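PDB 2PYQ: uncharacterized protein from Jannaschia sp. CCS1, which is of unknown function but belongs to the DUF2853 family and folds as a small, mainly helical, single-chain protein. Local coordinates for residues E57-N62 with V98-L103. Residues are numbered along the deposited sequence; the frame is centred on the assembly and turned at random.
Sequences ETIKKN and VVYYML
Ile59 reaches from helix 53-65 into the angle between Tyr100 and Leu103 of helix 96-106. Its CG2 methyl makes the closest approach. Ile59 CG2 lies 3.7 Å from Leu103 CD1, where the two side chains meet at about a right angle. The same Ile59 CG2 is 4.0 Å from Tyr100 CE1 and comes at the ring obliquely. Ile59 CG1 also meets the tyrosine, at 4.0 Å from both Tyr100 CE1 and Tyr100 OH. The first torsion of Ile59 (chi1 -66°) sets CG2 anti to the backbone N, and this branch alone reaches Leu103. Tyr100 and Leu103 are three residues apart, which puts both on one side of their helix. Leu103 points toward Ile59, while Tyr100 reaches it with the far part of its ring. The nearest CA atoms, Ile59 CA and Tyr100 CA, are 8.6 Å apart, a usual spacing for helices packed through side chains.

Further out, Val48 packs on Ile59 and Val83 of helix 74-87 packs on Leu103. The Tyr100 ring stacks with Phe63, and Val32 and Cys36 of helix 26-36 also touch this tyrosine. The contact joins two helices near the chain centre, with Ile59 and Leu103 buried and Tyr100 partly exposed. Between these segments, the pairing rests on van der Waals contact and modest apolar burial (140 Å²).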
loop_
_atom_site.group_PDB
_atom_site.type_symbol
_atom_site.label_atom_id
_atom_site.label_comp_id
_atom_site.label_asym_id
_atom_site.label_seq_id
_atom_site.Cartn_x
_atom_site.Cartn_y
_atom_site.Cartn_z
ATOM N N GLU A 57 4.334 12.868 0.851
ATOM C CA GLU A 57 4.281 13.585 2.150
ATOM C C GLU A 57 2.971 13.282 2.908
ATOM O O GLU A 57 2.970 13.242 4.145
ATOM C CB GLU A 57 4.448 15.117 2.001
ATOM C CG GLU A 57 5.786 15.615 1.440
ATOM C CD GLU A 57 6.989 15.218 2.250
ATOM O OE1 GLU A 57 6.861 14.915 3.470
ATOM O OE2 GLU A 57 8.115 15.232 1.657
ATOM N N THR A 58 1.887 13.085 2.158
ATOM C CA THR A 58 0.573 12.759 2.712
ATOM C C THR A 58 0.551 11.342 3.264
ATOM O O THR A 58 -0.042 11.103 4.318
ATOM C CB THR A 58 -0.552 12.975 1.670
ATOM O OG1 THR A 58 -0.636 14.399 1.381
ATOM C CG2 THR A 58 -1.912 12.489 2.203
ATOM N N ILE A 59 1.192 10.402 2.560
ATOM C CA ILE A 59 1.309 9.007 3.065
ATOM C C ILE A 59 2.125 9.039 4.345
ATOM O O ILE A 59 1.754 8.402 5.313
ATOM C CB ILE A 59 1.935 8.063 2.032
ATOM C CG1 ILE A 59 0.999 7.895 0.816
ATOM C CG2 ILE A 59 2.229 6.674 2.632
ATOM C CD1 ILE A 59 1.636 7.233 -0.350
ATOM N N LYS A 60 3.196 9.825 4.379
ATOM C CA LYS A 60 4.017 9.949 5.574
ATOM C C LYS A 60 3.229 10.504 6.757
ATOM O O LYS A 60 3.248 9.919 7.864
ATOM C CB LYS A 60 5.258 10.814 5.306
ATOM C CG LYS A 60 6.150 11.013 6.510
ATOM C CD LYS A 60 7.361 11.842 6.169
ATOM C CE LYS A 60 8.009 12.411 7.420
ATOM N NZ LYS A 60 9.194 13.262 7.131
ATOM N N LYS A 61 2.530 11.613 6.543
ATOM C CA LYS A 61 1.809 12.270 7.652
ATOM C C LYS A 61 0.537 11.524 8.043
ATOM O O LYS A 61 0.319 11.276 9.221
ATOM C CB LYS A 61 1.541 13.784 7.369
ATOM C CG LYS A 61 0.489 14.088 6.364
ATOM C CD LYS A 61 0.398 15.574 6.053
ATOM C CE LYS A 61 -0.759 15.861 5.074
ATOM N NZ LYS A 61 -0.742 17.277 4.609
ATOM N N ASN A 62 -0.269 11.148 7.072
ATOM C CA ASN A 62 -1.590 10.545 7.358
ATOM C C ASN A 62 -1.568 9.053 7.600
ATOM O O ASN A 62 -2.332 8.598 8.441
ATOM C CB ASN A 62 -2.637 10.881 6.280
ATOM C CG ASN A 62 -2.994 12.353 6.250
ATOM O OD1 ASN A 62 -2.760 13.088 7.214
ATOM N ND2 ASN A 62 -3.583 12.783 5.146
ATOM N N VAL A 98 -1.700 -1.881 -1.832
ATOM C CA VAL A 98 -0.435 -2.602 -1.960
ATOM C C VAL A 98 0.692 -1.797 -1.314
ATOM O O VAL A 98 1.511 -2.354 -0.581
ATOM C CB VAL A 98 -0.117 -2.939 -3.420
ATOM C CG1 VAL A 98 1.266 -3.571 -3.532
ATOM C CG2 VAL A 98 -1.215 -3.857 -4.001
ATOM N N VAL A 99 0.707 -0.498 -1.548
ATOM C CA VAL A 99 1.719 0.393 -0.925
ATOM C C VAL A 99 1.595 0.383 0.597
ATOM O O VAL A 99 2.591 0.248 1.310
ATOM C CB VAL A 99 1.623 1.826 -1.483
ATOM C CG1 VAL A 99 2.559 2.803 -0.714
ATOM C CG2 VAL A 99 1.938 1.808 -2.978
ATOM N N TYR A 100 0.371 0.506 1.092
ATOM C CA TYR A 100 0.100 0.484 2.552
ATOM C C TYR A 100 0.495 -0.857 3.160
ATOM O O TYR A 100 1.090 -0.885 4.225
ATOM C CB TYR A 100 -1.355 0.873 2.855
ATOM C CG TYR A 100 -1.647 2.374 2.712
ATOM C CD1 TYR A 100 -0.797 3.250 2.004
ATOM C CD2 TYR A 100 -2.844 2.905 3.229
ATOM C CE1 TYR A 100 -1.070 4.602 1.866
ATOM C CE2 TYR A 100 -3.155 4.291 3.068
ATOM C CZ TYR A 100 -2.244 5.122 2.400
ATOM O OH TYR A 100 -2.513 6.485 2.234
ATOM N N TYR A 101 0.186 -1.953 2.489
ATOM C CA TYR A 101 0.564 -3.285 2.936
ATOM C C TYR A 101 2.086 -3.364 3.061
ATOM O O TYR A 101 2.610 -3.803 4.072
ATOM C CB TYR A 101 0.061 -4.347 1.947
ATOM C CG TYR A 101 0.549 -5.754 2.230
ATOM C CD1 TYR A 101 1.813 -6.192 1.769
ATOM C CD2 TYR A 101 -0.221 -6.647 2.951
ATOM C CE1 TYR A 101 2.282 -7.469 2.025
ATOM C CE2 TYR A 101 0.226 -7.946 3.207
ATOM C CZ TYR A 101 1.485 -8.348 2.751
ATOM O OH TYR A 101 1.917 -9.623 3.034
HETATM N N MSE A 102 2.782 -2.932 2.006
HETATM C CA MSE A 102 4.268 -2.994 1.997
HETATM C C MSE A 102 4.873 -2.126 3.101
HETATM O O MSE A 102 5.824 -2.559 3.737
HETATM C CB MSE A 102 4.848 -2.653 0.618
HETATM C CG MSE A 102 4.734 -3.797 -0.369
HETATM SE SE MSE A 102 5.837 -3.436 -1.951
HETATM C CE MSE A 102 4.664 -2.564 -2.470
ATOM N N LEU A 103 4.342 -0.939 3.322
ATOM C CA LEU A 103 4.842 -0.076 4.395
ATOM C C LEU A 103 4.604 -0.710 5.779
ATOM O O LEU A 103 5.478 -0.662 6.650
ATOM C CB LEU A 103 4.213 1.308 4.346
ATOM C CG LEU A 103 4.643 2.169 3.141
ATOM C CD1 LEU A 103 3.743 3.358 3.009
ATOM C CD2 LEU A 103 6.108 2.590 3.285
#